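Local atomic coordinates of ribosomal RNA small subunit methyltransferase E (Legionella pneumophila, PDB entry 5O95), a protein that probably methylates the N3 position of a specific uridine in 16S ribosomal RNA, using S-adenosyl-L-methionine as methyl donor. Residues 43-48 and 67-72; 105-110 and 233-238; 111-116 and 160-165; 136-141 and 151-156. All coordinates share one frame; numbering follows the deposited sequence.

Interaction 1 belongs to the PUA domain; interactions 2, 3 and 4 belong to the SPOUT-type methyltransferase domain. The centre of interaction 1 is 28 Å from that of interaction 2 and 21 Å from that of interaction 4. The catalytic-domain contacts lie 13 to 18 Å apart, centre to centre, and share a parallel sheet: strand 109-114 serves interactions 2 and 3, and its neighbour 152-158 serves interaction 4, with I110 N and E152 O 2.8 Å apart. Interactions 2 and 3 approach the S-adenosyl-L-methionine site: the L113 side chain is about 6 Å from G197, and that of S236 about 8 Å from L220. Interactions 1 and 4 lie away from it.

Interaction 1: residues 43-48 and 67-72; sequences LTLFNG and VRIASV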
loop_
_atom_site.group_PDB
_atom_site.type_symbol
_atom_site.label_atom_id
_atom_site.label_comp_id
_atom_site.label_asym_id
_atom_site.label_seq_id
_atom_site.Cartn_x
_atom_site.Cartn_y
_atom_site.Cartn_z
ATOM N N LEU B 43 -14.158 11.970 -22.972
ATOM C CA LEU B 43 -14.240 10.900 -21.990
ATOM C C LEU B 43 -13.847 9.603 -22.671
ATOM O O LEU B 43 -14.074 9.419 -23.866
ATOM C CB LEU B 43 -15.689 10.670 -21.492
ATOM C CG LEU B 43 -16.396 11.711 -20.638
ATOM C CD1 LEU B 43 -17.857 11.337 -20.433
ATOM C CD2 LEU B 43 -15.690 11.809 -19.303
ATOM N N THR B 44 -13.284 8.695 -21.896
ATOM C CA THR B 44 -13.042 7.329 -22.336
ATOM C C THR B 44 -13.967 6.455 -21.518
ATOM O O THR B 44 -13.780 6.320 -20.307
ATOM C CB THR B 44 -11.590 6.919 -22.113
ATOM O OG1 THR B 44 -10.706 7.771 -22.860
ATOM C CG2 THR B 44 -11.379 5.460 -22.551
ATOM N N LEU B 45 -15.004 5.909 -22.146
ATOM C CA LEU B 45 -15.826 4.935 -21.450
ATOM C C LEU B 45 -15.190 3.565 -21.613
ATOM O O LEU B 45 -14.492 3.304 -22.584
ATOM C CB LEU B 45 -17.233 4.891 -22.045
ATOM C CG LEU B 45 -17.821 6.275 -22.266
ATOM C CD1 LEU B 45 -19.185 6.156 -22.977
ATOM C CD2 LEU B 45 -17.941 7.057 -20.958
ATOM N N PHE B 46 -15.411 2.691 -20.638
ATOM C CA PHE B 46 -15.050 1.298 -20.828
ATOM C C PHE B 46 -16.153 0.448 -20.225
ATOM O O PHE B 46 -16.886 0.891 -19.337
ATOM C CB PHE B 46 -13.674 0.964 -20.231
ATOM C CG PHE B 46 -13.616 1.142 -18.737
ATOM C CD1 PHE B 46 -13.451 2.409 -18.204
ATOM C CD2 PHE B 46 -13.776 0.054 -17.890
ATOM C CE1 PHE B 46 -13.412 2.598 -16.815
ATOM C CE2 PHE B 46 -13.733 0.239 -16.493
ATOM C CZ PHE B 46 -13.576 1.508 -15.974
ATOM N N ASN B 47 -16.268 -0.785 -20.717
ATOM C CA ASN B 47 -17.483 -1.567 -20.509
ATOM C C ASN B 47 -17.280 -2.817 -19.662
ATOM O O ASN B 47 -18.210 -3.628 -19.527
ATOM C CB ASN B 47 -18.153 -1.910 -21.851
ATOM C CG ASN B 47 -17.385 -2.949 -22.659
ATOM O OD1 ASN B 47 -16.223 -3.261 -22.376
ATOM N ND2 ASN B 47 -18.028 -3.449 -23.727
ATOM N N GLY B 48 -16.113 -2.964 -19.027
ATOM C CA GLY B 48 -15.817 -4.166 -18.281
ATOM C C GLY B 48 -15.450 -5.362 -19.120
ATOM O O GLY B 48 -15.196 -6.429 -18.566
ATOM N N VAL B 67 -23.449 11.537 -24.331
ATOM C CA VAL B 67 -22.121 11.490 -24.931
ATOM C C VAL B 67 -22.209 10.845 -26.304
ATOM O O VAL B 67 -23.001 9.931 -26.541
ATOM C CB VAL B 67 -21.074 10.787 -24.041
ATOM C CG1 VAL B 67 -21.141 11.345 -22.629
ATOM C CG2 VAL B 67 -21.242 9.264 -24.064
ATOM N N ARG B 68 -21.377 11.328 -27.213
ATOM C CA ARG B 68 -21.329 10.820 -28.574
ATOM C C ARG B 68 -20.109 9.915 -28.683
ATOM O O ARG B 68 -18.984 10.354 -28.429
ATOM C CB ARG B 68 -21.267 11.981 -29.566
ATOM C CG ARG B 68 -21.251 11.553 -31.034
ATOM C CD ARG B 68 -22.564 10.871 -31.449
ATOM N NE ARG B 68 -23.716 11.762 -31.327
ATOM C CZ ARG B 68 -24.943 11.457 -31.742
ATOM N NH1 ARG B 68 -25.175 10.275 -32.295
ATOM N NH2 ARG B 68 -25.939 12.325 -31.594
ATOM N N ILE B 69 -20.346 8.640 -28.986
ATOM C CA ILE B 69 -19.276 7.665 -29.141
ATOM C C ILE B 69 -18.610 7.901 -30.490
ATOM O O ILE B 69 -19.262 7.805 -31.539
ATOM C CB ILE B 69 -19.816 6.227 -29.074
ATOM C CG1 ILE B 69 -20.712 6.011 -27.852
ATOM C CG2 ILE B 69 -18.657 5.239 -29.128
ATOM C CD1 ILE B 69 -19.996 6.087 -26.572
ATOM N N ALA B 70 -17.312 8.205 -30.474
ATOM C CA ALA B 70 -16.585 8.421 -31.724
ATOM C C ALA B 70 -15.906 7.157 -32.234
ATOM O O ALA B 70 -15.883 6.909 -33.449
ATOM C CB ALA B 70 -15.535 9.515 -31.533
ATOM N N SER B 71 -15.326 6.357 -31.346
ATOM C CA SER B 71 -14.549 5.216 -31.799
ATOM C C SER B 71 -14.404 4.229 -30.651
ATOM O O SER B 71 -14.660 4.555 -29.482
ATOM C CB SER B 71 -13.191 5.646 -32.354
ATOM O OG SER B 71 -12.421 6.197 -31.297
ATOM N N VAL B 72 -14.067 2.993 -31.013
ATOM C CA VAL B 72 -13.977 1.869 -30.084
ATOM C C VAL B 72 -12.619 1.203 -30.264
ATOM O O VAL B 72 -12.139 1.064 -31.391
ATOM C CB VAL B 72 -15.106 0.846 -30.335
ATOM C CG1 VAL B 72 -15.126 -0.208 -29.222
ATOM C CG2 VAL B 72 -16.446 1.544 -30.428
#
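L45 makes two of the three contacts through a single methyl, CD1. L45 CD1 comes within 3.7 Å of I69 CD1 and 3.9 Å of V67 CG2, the leucine and valine reaching toward each other tip to tip. In L45 the CG atom sits beside the backbone N and anti to the carbonyl carbon (chi1 -46°), and a nearly extended second torsion (chi2 175°) carries CD1 out to the opposing strand. L43 has a similar shape but crosses V67 at about a right angle, L43 CD1 lying 4.0 Å from V67 CG1. The two methyls of V67 are thereby shared out, CG1 to L43 and CG2 to L45. I69 uses the far end of its longer branch, meeting L45 obliquely.

The strands 43-46 and 67-72 approach no closer than 9.2 Å between axes and run at 78° to one another. They are not paired: strand 51-61 lies between them in the curled mixed sheet of the PUA domain. Strand 42-46 bonds to it through L43 with A55 and L45 with F53. L21 of strand 20-22 touches both L45 and V67. With methyl-to-methyl contacts alone across the segments, the chemistry implies hydrophobic packing inside the curl, without a directional polar link.

Interaction 2: residues 105-110 and 233-238; sequences LGVACI and TALSVL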
loop_
_atom_site.group_PDB
_atom_site.type_symbol
_atom_site.label_atom_id
_atom_site.label_comp_id
_atom_site.label_asym_id
_atom_site.label_seq_id
_atom_site.Cartn_x
_atom_site.Cartn_y
_atom_site.Cartn_z
ATOM N N LEU B 105 -3.606 -3.267 -8.271
ATOM C CA LEU B 105 -2.595 -4.305 -8.421
ATOM C C LEU B 105 -3.065 -5.461 -9.280
ATOM O O LEU B 105 -2.389 -6.491 -9.327
ATOM C CB LEU B 105 -2.107 -4.800 -7.040
ATOM C CG LEU B 105 -0.862 -4.115 -6.503
ATOM C CD1 LEU B 105 0.325 -4.391 -7.449
ATOM C CD2 LEU B 105 -1.067 -2.630 -6.397
ATOM N N GLY B 106 -4.197 -5.302 -9.980
ATOM C CA GLY B 106 -4.633 -6.288 -10.947
ATOM C C GLY B 106 -5.289 -7.530 -10.395
ATOM O O GLY B 106 -5.387 -8.527 -11.109
ATOM N N VAL B 107 -5.728 -7.513 -9.134
ATOM C CA VAL B 107 -6.346 -8.708 -8.569
ATOM C C VAL B 107 -7.492 -9.136 -9.482
ATOM O O VAL B 107 -8.189 -8.302 -10.059
ATOM C CB VAL B 107 -6.817 -8.401 -7.136
ATOM C CG1 VAL B 107 -8.131 -7.589 -7.159
ATOM C CG2 VAL B 107 -6.972 -9.676 -6.306
ATOM N N ALA B 108 -7.666 -10.451 -9.629
ATOM C CA ALA B 108 -8.709 -10.985 -10.493
ATOM C C ALA B 108 -10.023 -11.182 -9.753
ATOM O O ALA B 108 -11.095 -11.006 -10.346
ATOM C CB ALA B 108 -8.248 -12.325 -11.074
ATOM N N CYS B 109 -9.962 -11.517 -8.467
ATOM C CA CYS B 109 -11.134 -11.895 -7.685
ATOM C C CYS B 109 -10.852 -11.559 -6.232
ATOM O O CYS B 109 -9.728 -11.743 -5.767
ATOM C CB CYS B 109 -11.357 -13.405 -7.752
ATOM S SG CYS B 109 -13.010 -13.922 -7.234
ATOM N N ILE B 110 -11.876 -11.092 -5.518
ATOM C CA ILE B 110 -11.751 -10.733 -4.107
ATOM C C ILE B 110 -12.905 -11.372 -3.351
ATOM O O ILE B 110 -14.063 -11.162 -3.719
ATOM C CB ILE B 110 -11.807 -9.208 -3.888
ATOM C CG1 ILE B 110 -10.786 -8.485 -4.752
ATOM C CG2 ILE B 110 -11.550 -8.892 -2.401
ATOM C CD1 ILE B 110 -11.103 -7.019 -4.946
ATOM N N THR B 233 1.213 -5.649 -0.284
ATOM C CA THR B 233 2.557 -6.191 -0.435
ATOM C C THR B 233 2.538 -7.574 -1.082
ATOM O O THR B 233 3.354 -7.869 -1.969
ATOM C CB THR B 233 3.207 -6.268 0.968
ATOM O OG1 THR B 233 3.349 -4.929 1.476
ATOM C CG2 THR B 233 4.561 -6.972 0.929
ATOM N N ALA B 234 1.616 -8.438 -0.661
ATOM C CA ALA B 234 1.556 -9.778 -1.231
ATOM C C ALA B 234 1.188 -9.721 -2.711
ATOM O O ALA B 234 1.797 -10.405 -3.539
ATOM C CB ALA B 234 0.517 -10.617 -0.472
ATOM N N LEU B 235 0.180 -8.920 -3.051
ATOM C CA LEU B 235 -0.200 -8.793 -4.455
ATOM C C LEU B 235 0.948 -8.257 -5.295
ATOM O O LEU B 235 1.168 -8.720 -6.422
ATOM C CB LEU B 235 -1.418 -7.894 -4.604
ATOM C CG LEU B 235 -2.711 -8.472 -4.033
ATOM C CD1 LEU B 235 -3.828 -7.518 -4.236
ATOM C CD2 LEU B 235 -3.018 -9.803 -4.680
ATOM N N SER B 236 1.695 -7.283 -4.765
ATOM C CA SER B 236 2.837 -6.741 -5.511
ATOM C C SER B 236 3.892 -7.811 -5.744
ATOM O O SER B 236 4.452 -7.929 -6.839
ATOM C CB SER B 236 3.456 -5.578 -4.725
ATOM O OG SER B 236 2.568 -4.499 -4.505
ATOM N N VAL B 237 4.213 -8.573 -4.696
ATOM C CA VAL B 237 5.253 -9.582 -4.824
ATOM C C VAL B 237 4.808 -10.690 -5.766
ATOM O O VAL B 237 5.578 -11.143 -6.616
ATOM C CB VAL B 237 5.649 -10.125 -3.439
ATOM C CG1 VAL B 237 6.588 -11.311 -3.594
ATOM C CG2 VAL B 237 6.284 -9.032 -2.589
ATOM N N LEU B 238 3.540 -11.114 -5.663
ATOM C CA LEU B 238 3.046 -12.172 -6.539
ATOM C C LEU B 238 2.958 -11.707 -7.990
ATOM O O LEU B 238 3.322 -12.454 -8.897
ATOM C CB LEU B 238 1.674 -12.654 -6.056
ATOM C CG LEU B 238 1.709 -13.331 -4.685
ATOM C CD1 LEU B 238 0.277 -13.629 -4.235
ATOM C CD2 LEU B 238 2.546 -14.603 -4.730
#
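L105 lies along the flank of helix 227-242, and its atoms meet the helix one after another. L105 CB sits 4.0 Å from L235 CB, the point at which the two side chains leave their backbones. One bond further, L105 CG is 4.0 Å from S236 OG. The tip then divides, and L105 CD1 comes to 3.7 Å from S236 OG and 3.9 Å from S236 CA, spanning the serine from its CA to its hydroxyl oxygen. A first torsion of -94°, well away from a staggered value, accompanies this path across the helix surface.

The backbone explains why L105 is placed here. It is the first residue beyond helix 94-104 to leave helical angles, and G106, with positive phi, is the C' residue of a Schellman motif, with V107 N bonded to S102 O and G106 N to A103 O. The chain turns there and leads into strand 109-114 of the parallel sheet, in the domain whose family belongs to the SPOUT clan. V107 then adds a looser contact, V107 CB lying 4.3 Å from L235 CD1; an extended second torsion (chi2 -180°) carries that leucine tip out from the helix, where it also touches S102 and I83.

S236 OG bonds to I232 O within its own helix and to T233 OG1 of the second subunit, while S236 packs on S236 of that subunit. L105 likewise packs on T229 of the second subunit.

Interaction 3: residues 111-116 and 160-165; sequences TPLITE and DQFVRE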
loop_
_atom_site.group_PDB
_atom_site.type_symbol
_atom_site.label_atom_id
_atom_site.label_comp_id
_atom_site.label_asym_id
_atom_site.label_seq_id
_atom_site.Cartn_x
_atom_site.Cartn_y
_atom_site.Cartn_z
ATOM N N THR B 111 -12.597 -12.094 -2.272
ATOM C CA THR B 111 -13.619 -12.627 -1.363
ATOM C C THR B 111 -13.424 -12.041 0.029
ATOM O O THR B 111 -12.355 -12.237 0.627
ATOM C CB THR B 111 -13.551 -14.161 -1.283
ATOM O OG1 THR B 111 -13.857 -14.728 -2.561
ATOM C CG2 THR B 111 -14.543 -14.692 -0.230
ATOM N N PRO B 112 -14.389 -11.310 0.579
ATOM C CA PRO B 112 -14.314 -10.956 2.003
ATOM C C PRO B 112 -14.421 -12.232 2.819
ATOM O O PRO B 112 -15.273 -13.077 2.564
ATOM C CB PRO B 112 -15.532 -10.042 2.208
ATOM C CG PRO B 112 -15.911 -9.573 0.801
ATOM C CD PRO B 112 -15.571 -10.734 -0.078
ATOM N N LEU B 113 -13.518 -12.389 3.783
ATOM C CA LEU B 113 -13.366 -13.639 4.503
ATOM C C LEU B 113 -13.733 -13.434 5.965
ATOM O O LEU B 113 -13.364 -12.426 6.570
ATOM C CB LEU B 113 -11.916 -14.123 4.394
ATOM C CG LEU B 113 -11.614 -15.561 4.814
ATOM C CD1 LEU B 113 -12.369 -16.572 3.936
ATOM C CD2 LEU B 113 -10.117 -15.810 4.761
ATOM N N ILE B 114 -14.460 -14.393 6.527
ATOM C CA ILE B 114 -14.769 -14.413 7.955
ATOM C C ILE B 114 -13.984 -15.558 8.558
ATOM O O ILE B 114 -14.084 -16.701 8.095
ATOM C CB ILE B 114 -16.279 -14.574 8.201
ATOM C CG1 ILE B 114 -17.042 -13.509 7.407
ATOM C CG2 ILE B 114 -16.565 -14.471 9.689
ATOM C CD1 ILE B 114 -18.531 -13.811 7.264
ATOM N N THR B 115 -13.165 -15.243 9.566
ATOM C CA THR B 115 -12.346 -16.213 10.264
ATOM C C THR B 115 -12.580 -16.041 11.755
ATOM O O THR B 115 -13.237 -15.093 12.196
ATOM C CB THR B 115 -10.852 -16.048 9.938
ATOM O OG1 THR B 115 -10.306 -14.977 10.715
ATOM C CG2 THR B 115 -10.644 -15.753 8.462
ATOM N N GLU B 116 -12.012 -16.976 12.523
ATOM C CA GLU B 116 -12.334 -17.092 13.942
ATOM C C GLU B 116 -11.872 -15.866 14.721
ATOM O O GLU B 116 -12.554 -15.423 15.655
ATOM C CB GLU B 116 -11.712 -18.372 14.496
ATOM C CG GLU B 116 -11.979 -18.640 15.967
ATOM C CD GLU B 116 -11.459 -20.001 16.418
ATOM O OE1 GLU B 116 -11.957 -21.034 15.919
ATOM O OE2 GLU B 116 -10.542 -20.037 17.264
ATOM N N ASP B 160 -13.837 -22.018 6.119
ATOM C CA ASP B 160 -14.005 -23.410 5.718
ATOM C C ASP B 160 -14.629 -23.525 4.332
ATOM O O ASP B 160 -14.207 -24.361 3.525
ATOM C CB ASP B 160 -14.799 -24.208 6.760
ATOM C CG ASP B 160 -16.191 -23.666 6.992
ATOM O OD1 ASP B 160 -16.495 -22.534 6.571
ATOM O OD2 ASP B 160 -16.995 -24.389 7.615
ATOM N N GLN B 161 -15.633 -22.696 4.037
ATOM C CA GLN B 161 -16.176 -22.673 2.681
ATOM C C GLN B 161 -15.124 -22.243 1.669
ATOM O O GLN B 161 -15.042 -22.804 0.570
ATOM C CB GLN B 161 -17.397 -21.758 2.596
ATOM C CG GLN B 161 -18.004 -21.743 1.208
ATOM C CD GLN B 161 -19.343 -21.038 1.150
ATOM O OE1 GLN B 161 -19.791 -20.445 2.128
ATOM N NE2 GLN B 161 -19.986 -21.095 -0.012
ATOM N N PHE B 162 -14.300 -21.251 2.014
ATOM C CA PHE B 162 -13.314 -20.778 1.050
ATOM C C PHE B 162 -12.309 -21.866 0.695
ATOM O O PHE B 162 -12.008 -22.085 -0.483
ATOM C CB PHE B 162 -12.598 -19.522 1.541
ATOM C CG PHE B 162 -11.643 -18.976 0.538
ATOM C CD1 PHE B 162 -12.082 -18.117 -0.457
ATOM C CD2 PHE B 162 -10.306 -19.346 0.566
ATOM C CE1 PHE B 162 -11.194 -17.624 -1.404
ATOM C CE2 PHE B 162 -9.419 -18.864 -0.378
ATOM C CZ PHE B 162 -9.864 -18.005 -1.365
ATOM N N VAL B 163 -11.762 -22.554 1.701
ATOM C CA VAL B 163 -10.777 -23.582 1.384
ATOM C C VAL B 163 -11.418 -24.782 0.689
ATOM O O VAL B 163 -10.778 -25.436 -0.144
ATOM C CB VAL B 163 -9.924 -23.963 2.610
ATOM C CG1 VAL B 163 -9.336 -22.705 3.247
ATOM C CG2 VAL B 163 -10.720 -24.784 3.616
ATOM N N ARG B 164 -12.687 -25.080 0.993
ATOM C CA ARG B 164 -13.345 -26.217 0.359
ATOM C C ARG B 164 -13.522 -25.976 -1.138
ATOM O O ARG B 164 -13.346 -26.895 -1.948
ATOM C CB ARG B 164 -14.682 -26.497 1.052
ATOM C CG ARG B 164 -15.796 -26.960 0.125
ATOM C CD ARG B 164 -16.945 -27.596 0.905
ATOM N NE ARG B 164 -17.304 -26.830 2.095
ATOM C CZ ARG B 164 -18.245 -25.892 2.128
ATOM N NH1 ARG B 164 -18.932 -25.599 1.032
ATOM N NH2 ARG B 164 -18.498 -25.246 3.261
ATOM N N GLU B 165 -13.810 -24.735 -1.525
ATOM C CA GLU B 165 -14.140 -24.412 -2.907
ATOM C C GLU B 165 -12.945 -23.986 -3.748
ATOM O O GLU B 165 -13.057 -23.965 -4.981
ATOM C CB GLU B 165 -15.186 -23.295 -2.952
ATOM C CG GLU B 165 -16.501 -23.675 -2.302
ATOM C CD GLU B 165 -17.489 -22.526 -2.265
ATOM O OE1 GLU B 165 -17.083 -21.367 -2.500
ATOM O OE2 GLU B 165 -18.675 -22.786 -1.993
#
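Apolar contact between L113 and F162 is made at the base of the aromatic side chain. L113 CD1 lies 3.8 Å from F162 CB, and the two side chains cross at about a right angle. F162 holds CG anti to its backbone N (chi1 -177°), which extends the ring from the helix toward the strand. I195 of strand 191-196 packs against both residues.

The ring-edge contact belongs to T111. T111 OG1 lies near the plane of the F162 ring, at the edge, 4.1 Å from F162 CE1; T111 CB is 4.2 Å from the same carbon. The hydroxyl has its polar partner elsewhere, in a hydrogen bond with H84 NE2. H84 also meets F162 ring to ring, edge-to-face, so the histidine touches both partners in this contact.

Within the two segments, a side-chain to side-chain hydrogen bond occurs on the helix: Q161 NE2 donates to E165 OE2 over 2.9 Å, at an N-H...O angle of 168°. The acceptor lies in the plane of the glutamine amide, while the donor stands above the carboxylate plane, 40° out of it. It spans one helical turn, away from the L113-F162 contact.

The arrangement is that of a helix packed on a parallel alpha/beta sheet, consistent with the SPOUT-type methyltransferase domain; the side chain of L113 lies about 6 Å from G197, a residue of the S-adenosyl-L-methionine site.

Interaction 4: residues 136-141 and 151-156; sequences NIIIGA and PELRQP
I138 presses its short branch against the ring of P151, and this is the tight part of the contact. I138 CG2 lies 3.4 Å from P151 CD and 3.5 Å from P151 CG, both shorter than usual for carbon pairs. The methyl therefore meets two adjacent ring carbons, and the side chains slide past each other in opposite directions. Two torsional settings direct the branches of I138: CG2 is anti to the backbone N, while CG1 lies beside it (chi1 -67°). With chi2 at 168°, the longer branch runs on, nearly extended, toward the strand.

That branch gives the looser part. I138 CD1 reaches L153 CB only at 4.2 Å, meeting the side chain at its root. L153 sends its CG on, anti to the backbone N, and touches M131, about two turns earlier in helix 124-145.

Solvent lies toward E152, whose side chain leaves the backbone on the face turned away from the helix. R154 NE donates to E152 OE2 over 2.8 Å in a salt bridge; the acceptor is close to the guanidinium plane, but the donor stands 70° out of the carboxylate plane. Both charged residues belong to segment 151-156.

Helix 124-145 and strand 152-158 are the helix and closing strand of the beta-alpha-beta unit that opens with strand 109-114, whose I110 also touches I138. M99 of helix 94-104 packs on the same isoleucine. The chemistry implies that the helix is joined to the start of the strand by apolar contacts of I138, tight against P151 and looser against L153, while the E152-R154 salt bridge adds no polar link to the helix.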
loop_
_atom_site.group_PDB
_atom_site.type_symbol
_atom_site.label_atom_id
_atom_site.label_comp_id
_atom_site.label_asym_id
_atom_site.label_seq_id
_atom_site.Cartn_x
_atom_site.Cartn_y
_atom_site.Cartn_z
ATOM N N ASN B 136 -18.449 -0.336 -5.823
ATOM C CA ASN B 136 -18.232 0.989 -6.392
ATOM C C ASN B 136 -16.787 1.454 -6.216
ATOM O O ASN B 136 -16.247 2.119 -7.095
ATOM C CB ASN B 136 -19.286 1.993 -5.907
ATOM C CG ASN B 136 -20.638 1.796 -6.600
ATOM O OD1 ASN B 136 -20.698 1.201 -7.677
ATOM N ND2 ASN B 136 -21.708 2.305 -6.001
ATOM N N ILE B 137 -16.132 1.084 -5.111
ATOM C CA ILE B 137 -14.717 1.422 -4.944
ATOM C C ILE B 137 -13.858 0.708 -5.976
ATOM O O ILE B 137 -12.911 1.288 -6.529
ATOM C CB ILE B 137 -14.292 1.078 -3.512
ATOM C CG1 ILE B 137 -14.935 2.071 -2.575
ATOM C CG2 ILE B 137 -12.768 1.095 -3.362
ATOM C CD1 ILE B 137 -14.870 1.638 -1.101
ATOM N N ILE B 138 -14.159 -0.566 -6.241
ATOM C CA ILE B 138 -13.410 -1.308 -7.248
ATOM C C ILE B 138 -13.603 -0.684 -8.620
ATOM O O ILE B 138 -12.643 -0.497 -9.377
ATOM C CB ILE B 138 -13.829 -2.782 -7.227
ATOM C CG1 ILE B 138 -13.395 -3.431 -5.900
ATOM C CG2 ILE B 138 -13.321 -3.506 -8.442
ATOM C CD1 ILE B 138 -14.022 -4.784 -5.704
ATOM N N ILE B 139 -14.850 -0.332 -8.954
ATOM C CA ILE B 139 -15.101 0.294 -10.259
ATOM C C ILE B 139 -14.334 1.605 -10.376
ATOM O O ILE B 139 -13.676 1.879 -11.399
ATOM C CB ILE B 139 -16.609 0.493 -10.478
ATOM C CG1 ILE B 139 -17.259 -0.852 -10.773
ATOM C CG2 ILE B 139 -16.847 1.382 -11.707
ATOM C CD1 ILE B 139 -18.807 -0.852 -10.649
ATOM N N GLY B 140 -14.372 2.416 -9.312
ATOM C CA GLY B 140 -13.633 3.663 -9.310
ATOM C C GLY B 140 -12.145 3.437 -9.493
ATOM O O GLY B 140 -11.473 4.192 -10.197
ATOM N N ALA B 141 -11.613 2.383 -8.868
ATOM C CA ALA B 141 -10.185 2.099 -8.995
ATOM C C ALA B 141 -9.829 1.637 -10.409
ATOM O O ALA B 141 -8.744 1.952 -10.917
ATOM C CB ALA B 141 -9.760 1.060 -7.947
ATOM N N PRO B 151 -12.616 -6.538 -11.438
ATOM C CA PRO B 151 -12.380 -7.760 -10.661
ATOM C C PRO B 151 -13.699 -8.328 -10.172
ATOM O O PRO B 151 -14.649 -7.594 -9.910
ATOM C CB PRO B 151 -11.542 -7.281 -9.457
ATOM C CG PRO B 151 -11.145 -5.887 -9.712
ATOM C CD PRO B 151 -11.883 -5.368 -10.948
ATOM N N GLU B 152 -13.745 -9.654 -10.042
ATOM C CA GLU B 152 -14.903 -10.301 -9.442
ATOM C C GLU B 152 -14.896 -10.047 -7.940
ATOM O O GLU B 152 -13.886 -10.259 -7.266
ATOM C CB GLU B 152 -14.861 -11.805 -9.726
ATOM C CG GLU B 152 -16.077 -12.571 -9.214
ATOM C CD GLU B 152 -16.042 -14.045 -9.581
ATOM O OE1 GLU B 152 -15.066 -14.483 -10.225
ATOM O OE2 GLU B 152 -16.992 -14.768 -9.224
ATOM N N LEU B 153 -16.024 -9.570 -7.409
ATOM C CA LEU B 153 -16.190 -9.381 -5.974
ATOM C C LEU B 153 -17.160 -10.466 -5.541
ATOM O O LEU B 153 -18.320 -10.478 -5.967
ATOM C CB LEU B 153 -16.711 -7.984 -5.646
ATOM C CG LEU B 153 -17.105 -7.734 -4.180
ATOM C CD1 LEU B 153 -15.927 -7.954 -3.257
ATOM C CD2 LEU B 153 -17.630 -6.309 -4.014
ATOM N N ARG B 154 -16.666 -11.411 -4.758
ATOM C CA ARG B 154 -17.459 -12.551 -4.335
ATOM C C ARG B 154 -18.172 -12.246 -3.026
ATOM O O ARG B 154 -17.757 -11.386 -2.253
ATOM C CB ARG B 154 -16.559 -13.772 -4.149
ATOM C CG ARG B 154 -15.956 -14.300 -5.426
ATOM C CD ARG B 154 -16.832 -15.360 -6.049
ATOM N NE ARG B 154 -16.084 -16.177 -6.997
ATOM C CZ ARG B 154 -15.467 -17.312 -6.681
ATOM N NH1 ARG B 154 -15.508 -17.771 -5.436
ATOM N NH2 ARG B 154 -14.806 -17.988 -7.609
ATOM N N GLN B 155 -19.263 -12.967 -2.795
ATOM C CA GLN B 155 -19.982 -12.845 -1.533
ATOM C C GLN B 155 -19.090 -13.305 -0.376
ATOM O O GLN B 155 -18.291 -14.236 -0.541
ATOM C CB GLN B 155 -21.250 -13.689 -1.587
ATOM C CG GLN B 155 -22.308 -13.116 -2.503
ATOM C CD GLN B 155 -22.761 -11.740 -2.064
ATOM O OE1 GLN B 155 -23.034 -11.506 -0.882
ATOM N NE2 GLN B 155 -22.834 -10.815 -3.013
ATOM N N PRO B 156 -19.185 -12.671 0.795
ATOM C CA PRO B 156 -18.369 -13.110 1.934
ATOM C C PRO B 156 -18.653 -14.562 2.294
ATOM O O PRO B 156 -19.784 -15.039 2.193
ATOM C CB PRO B 156 -18.793 -12.164 3.061
ATOM C CG PRO B 156 -19.291 -10.941 2.356
ATOM C CD PRO B 156 -19.978 -11.474 1.122
#